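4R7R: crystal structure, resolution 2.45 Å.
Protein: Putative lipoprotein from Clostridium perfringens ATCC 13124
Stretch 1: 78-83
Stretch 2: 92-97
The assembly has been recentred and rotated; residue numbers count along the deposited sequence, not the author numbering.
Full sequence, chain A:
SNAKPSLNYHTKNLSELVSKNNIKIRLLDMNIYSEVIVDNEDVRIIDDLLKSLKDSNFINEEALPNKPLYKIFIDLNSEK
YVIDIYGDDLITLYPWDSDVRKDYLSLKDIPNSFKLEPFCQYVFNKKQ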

ATOM      1  N   SER A  78     -14.003  -0.950  10.471  1.00 81.93           N
ATOM      2  CA  SER A  78     -13.587  -0.216  11.663  1.00 80.80           C
ATOM      3  C   SER A  78     -12.200   0.414  11.505  1.00 73.72           C
ATOM      4  O   SER A  78     -11.980   1.558  11.901  1.00 73.29           O
ATOM      5  N   GLU A  79     -11.281  -0.344  10.912  1.00 67.40           N
ATOM      6  CA  GLU A  79      -9.880   0.055  10.771  1.00 60.74           C
ATOM      7  C   GLU A  79      -9.601   0.879   9.520  1.00 51.97           C
ATOM      8  O   GLU A  79     -10.341   0.804   8.544  1.00 50.18           O
ATOM      9  N   LYS A  80      -8.525   1.659   9.557  1.00 36.24           N
ATOM     10  CA  LYS A  80      -7.991   2.280   8.349  1.00 31.92           C
ATOM     11  C   LYS A  80      -6.485   1.987   8.222  1.00 26.73           C
ATOM     12  O   LYS A  80      -5.730   2.086   9.191  1.00 25.03           O
ATOM     13  N   TYR A  81      -6.049   1.618   7.023  1.00 23.13           N
ATOM     14  CA  TYR A  81      -4.634   1.416   6.799  1.00 22.54           C
ATOM     15  C   TYR A  81      -4.125   2.377   5.725  1.00 25.34           C
ATOM     16  O   TYR A  81      -4.890   2.911   4.912  1.00 27.57           O
ATOM     17  N   VAL A  82      -2.820   2.593   5.732  1.00 24.54           N
ATOM     18  CA  VAL A  82      -2.201   3.524   4.821  1.00 24.17           C
ATOM     19  C   VAL A  82      -1.094   2.806   4.069  1.00 24.48           C
ATOM     20  O   VAL A  82      -0.331   2.041   4.654  1.00 24.57           O
ATOM     21  N   ILE A  83      -1.030   3.025   2.757  1.00 25.33           N
ATOM     22  CA  ILE A  83       0.127   2.595   1.986  1.00 23.79           C
ATOM     23  C   ILE A  83       0.777   3.821   1.337  1.00 25.58           C
ATOM     24  O   ILE A  83       0.127   4.548   0.567  1.00 24.34           O
ATOM     25  N   THR A  92       5.440   1.594   1.826  1.00 20.00           N
ATOM     26  CA  THR A  92       5.326   1.330   3.254  1.00 20.53           C
ATOM     27  C   THR A  92       3.851   1.133   3.566  1.00 22.11           C
ATOM     28  O   THR A  92       2.984   1.602   2.822  1.00 23.60           O
ATOM     29  N   LEU A  93       3.576   0.449   4.669  1.00 22.02           N
ATOM     30  CA  LEU A  93       2.230   0.012   4.991  1.00 23.58           C
ATOM     31  C   LEU A  93       2.076  -0.000   6.510  1.00 25.36           C
ATOM     32  O   LEU A  93       2.917  -0.582   7.233  1.00 26.15           O
ATOM     33  N   TYR A  94       1.006   0.632   6.994  1.00 24.69           N
ATOM     34  CA  TYR A  94       0.820   0.791   8.429  1.00 25.45           C
ATOM     35  C   TYR A  94      -0.609   1.218   8.758  1.00 26.05           C
ATOM     36  O   TYR A  94      -1.308   1.762   7.888  1.00 23.79           O
ATOM     37  N   PRO A  95      -1.061   0.948  10.003  1.00 24.96           N
ATOM     38  CA  PRO A  95      -2.396   1.424  10.371  1.00 24.83           C
ATOM     39  C   PRO A  95      -2.364   2.939  10.450  1.00 24.73           C
ATOM     40  O   PRO A  95      -1.307   3.519  10.759  1.00 23.79           O
ATOM     41  N   TRP A  96      -3.495   3.575  10.164  1.00 25.15           N
ATOM     42  CA  TRP A  96      -3.532   5.028   9.997  1.00 27.35           C
ATOM     43  C   TRP A  96      -3.116   5.783  11.260  1.00 26.81           C
ATOM     44  O   TRP A  96      -2.624   6.901  11.193  1.00 27.45           O
ATOM     45  N   ASP A  97      -3.332   5.167  12.413  1.00 26.77           N
ATOM     46  CA  ASP A  97      -3.108   5.834  13.687  1.00 29.32           C
ATOM     47  C   ASP A  97      -1.869   5.293  14.403  1.00 28.79           C
ATOM     48  O   ASP A  97      -1.670   5.549  15.592  1.00 30.55           O
TER

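Antiparallel strands illustrate a general division of labour in β structure: the backbone fixes the register, and the side chains, held at set positions by that register, pack against one another on the two faces of the sheet. The pairing of residues 80–83 with 92–95 in this putative lipoprotein is a compact example. The strand directions lie 162° apart, and the polar interactions between the two stretches are all main-chain ones. Val 82 and Tyr 94 form the hydrogen-bonded pair: Val 82 N donates to Tyr 94 O at 2.8 Å, and Tyr 94 N returns a bond to Val 82 O at 3.0 Å. Beyond the end of the second strand, Trp 96 N donates to Lys 80 O at 2.9 Å, so the ladder extends one step further. No side-chain hydrogen bond or salt bridge joins the stretches; the hydroxyl of Tyr 94 finds its partner just outside them.

Between these bonds the chains draw closer, as non-hydrogen-bonded pairs do. Tyr 81 and Pro 95 have CA atoms 4.2 Å apart, a position suited to proline, which has no amide hydrogen to offer. Short CA-H...O contacts supplement the ladder, among them Ile 83 CA to Thr 92 O at 3.1 Å and Leu 93 CA to Val 82 O at 3.3 Å.

The side chains of Val 82 and Tyr 94 share one face of the sheet. Tyr 94 adopts the p rotamer (chi1 55°), which brings the end of its side chain nearer the opposing stretch and lays its ring against Val 82, a t rotamer. Val 82 CB sits over the ring face, 4.1 Å from the centroid of the Tyr 94 ring, in a CH-pi arrangement, while Val 82 CG1 approaches Tyr 94 CZ at 3.6 Å. The other methyl reaches a different neighbour, with Val 82 CG2 4.0 Å from Trp 96 CB.

Trp 96 is the residue whose CA-to-CB bond points toward the first stretch. Its chi1 of 74° (p) places the indole beside Lys 80, so that Lys 80 CB lies over one face of the five-membered ring, 4.0 Å from its centroid. Lys 80 CG also comes within 3.6 Å of Trp 96 CB. The aliphatic part of the lysine thus serves as a packing surface, although the tryptophan remains exposed.

Ile 83 and Leu 93 occupy the other face. Ile 83 is m at chi1 and t at chi2, Leu 93 is t at both, and Ile 83 CG1 meets Leu 93 CG at 4.0 Å. Leu 93 CD2 also touches the edge of the Tyr 81 ring, 3.8 Å from Tyr 81 CD2. With chi1 at -84° (m), that ring presents a face to Pro 95, whose CA lies 4.0 Å from the Tyr 81 ring centroid and only 13° off the normal. All three aromatic rings offer a face to the opposing stretch, and that of Tyr 81 also an edge, around a regular backbone ladder.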

ATOM      1  CB  SER A  78     -13.609  -1.145  12.877  1.00 83.99           C
ATOM      2  OG  SER A  78     -12.961  -2.372  12.586  1.00 83.30           O
ATOM      3  CB  GLU A  79      -8.989  -1.190  10.746  1.00 62.45           C
ATOM      4  CG  GLU A  79      -8.766  -1.832  12.098  1.00 67.87           C
ATOM      5  CD  GLU A  79      -7.574  -1.233  12.829  1.00 69.37           C
ATOM      6  OE1 GLU A  79      -7.335  -1.628  13.998  1.00 73.12           O
ATOM      7  OE2 GLU A  79      -6.877  -0.373  12.227  1.00 66.31           O
ATOM      8  CB  LYS A  80      -8.237   3.801   8.320  1.00 30.94           C
ATOM      9  CG  LYS A  80      -7.420   4.497   7.190  1.00 55.74           C
ATOM     10  CD  LYS A  80      -8.002   5.820   6.691  1.00 56.38           C
ATOM     11  CE  LYS A  80      -7.319   7.035   7.311  1.00 56.19           C
ATOM     12  NZ  LYS A  80      -7.872   8.308   6.758  1.00 57.12           N
ATOM     13  CB  TYR A  81      -4.354  -0.043   6.423  1.00 22.36           C
ATOM     14  CG  TYR A  81      -4.224  -0.987   7.623  1.00 24.25           C
ATOM     15  CD1 TYR A  81      -5.304  -1.238   8.460  1.00 26.43           C
ATOM     16  CD2 TYR A  81      -3.023  -1.632   7.899  1.00 24.99           C
ATOM     17  CE1 TYR A  81      -5.192  -2.083   9.539  1.00 29.21           C
ATOM     18  CE2 TYR A  81      -2.901  -2.494   8.977  1.00 27.27           C
ATOM     19  CZ  TYR A  81      -3.986  -2.711   9.798  1.00 30.99           C
ATOM     20  OH  TYR A  81      -3.866  -3.563  10.880  1.00 33.60           O
ATOM     21  CB  VAL A  82      -1.641   4.766   5.580  1.00 28.50           C
ATOM     22  CG1 VAL A  82      -0.846   5.647   4.666  1.00 28.83           C
ATOM     23  CG2 VAL A  82      -2.776   5.555   6.222  1.00 29.18           C
ATOM     24  CB  ILE A  83      -0.236   1.574   0.891  1.00 23.01           C
ATOM     25  CG1 ILE A  83      -1.082   0.439   1.459  1.00 22.62           C
ATOM     26  CG2 ILE A  83       1.033   1.019   0.234  1.00 23.19           C
ATOM     27  CD1 ILE A  83      -1.584  -0.524   0.400  1.00 20.53           C
ATOM     28  CB  THR A  92       5.888   2.462   4.144  1.00 19.89           C
ATOM     29  OG1 THR A  92       5.132   3.666   3.949  1.00 17.44           O
ATOM     30  CG2 THR A  92       7.374   2.702   3.864  1.00 21.09           C
ATOM     31  CB  LEU A  93       1.963  -1.379   4.389  1.00 24.56           C
ATOM     32  CG  LEU A  93       0.525  -1.917   4.313  1.00 22.86           C
ATOM     33  CD1 LEU A  93       0.448  -3.050   3.292  1.00 21.88           C
ATOM     34  CD2 LEU A  93       0.018  -2.400   5.673  1.00 22.27           C
ATOM     35  CB  TYR A  94       1.835   1.799   8.980  1.00 24.51           C
ATOM     36  CG  TYR A  94       1.843   3.153   8.301  1.00 23.23           C
ATOM     37  CD1 TYR A  94       1.136   4.219   8.840  1.00 22.65           C
ATOM     38  CD2 TYR A  94       2.579   3.373   7.132  1.00 22.15           C
ATOM     39  CE1 TYR A  94       1.141   5.471   8.230  1.00 23.28           C
ATOM     40  CE2 TYR A  94       2.599   4.609   6.522  1.00 21.74           C
ATOM     41  CZ  TYR A  94       1.880   5.662   7.072  1.00 24.26           C
ATOM     42  OH  TYR A  94       1.895   6.908   6.474  1.00 25.00           O
ATOM     43  CB  PRO A  95      -2.661   0.772  11.741  1.00 26.38           C
ATOM     44  CG  PRO A  95      -1.326   0.373  12.263  1.00 25.44           C
ATOM     45  CD  PRO A  95      -0.401   0.199  11.087  1.00 24.54           C
ATOM     46  CB  TRP A  96      -4.935   5.467   9.583  1.00 32.47           C
ATOM     47  CG  TRP A  96      -5.899   5.407  10.722  1.00 39.17           C
ATOM     48  CD1 TRP A  96      -6.312   4.285  11.396  1.00 40.63           C
ATOM     49  CD2 TRP A  96      -6.552   6.515  11.348  1.00 43.65           C
ATOM     50  NE1 TRP A  96      -7.188   4.632  12.392  1.00 44.57           N
ATOM     51  CE2 TRP A  96      -7.355   5.992  12.386  1.00 46.21           C
ATOM     52  CE3 TRP A  96      -6.541   7.896  11.128  1.00 47.90           C
ATOM     53  CZ2 TRP A  96      -8.147   6.803  13.204  1.00 52.24           C
ATOM     54  CZ3 TRP A  96      -7.332   8.710  11.942  1.00 52.74           C
ATOM     55  CH2 TRP A  96      -8.122   8.158  12.970  1.00 54.96           C
ATOM     56  CB  ASP A  97      -4.351   5.685  14.593  1.00 30.97           C
ATOM     57  CG  ASP A  97      -4.630   4.225  14.975  1.00 32.45           C
ATOM     58  OD1 ASP A  97      -5.254   3.978  16.043  1.00 35.47           O
ATOM     59  OD2 ASP A  97      -4.216   3.323  14.198  1.00 30.38           O
TER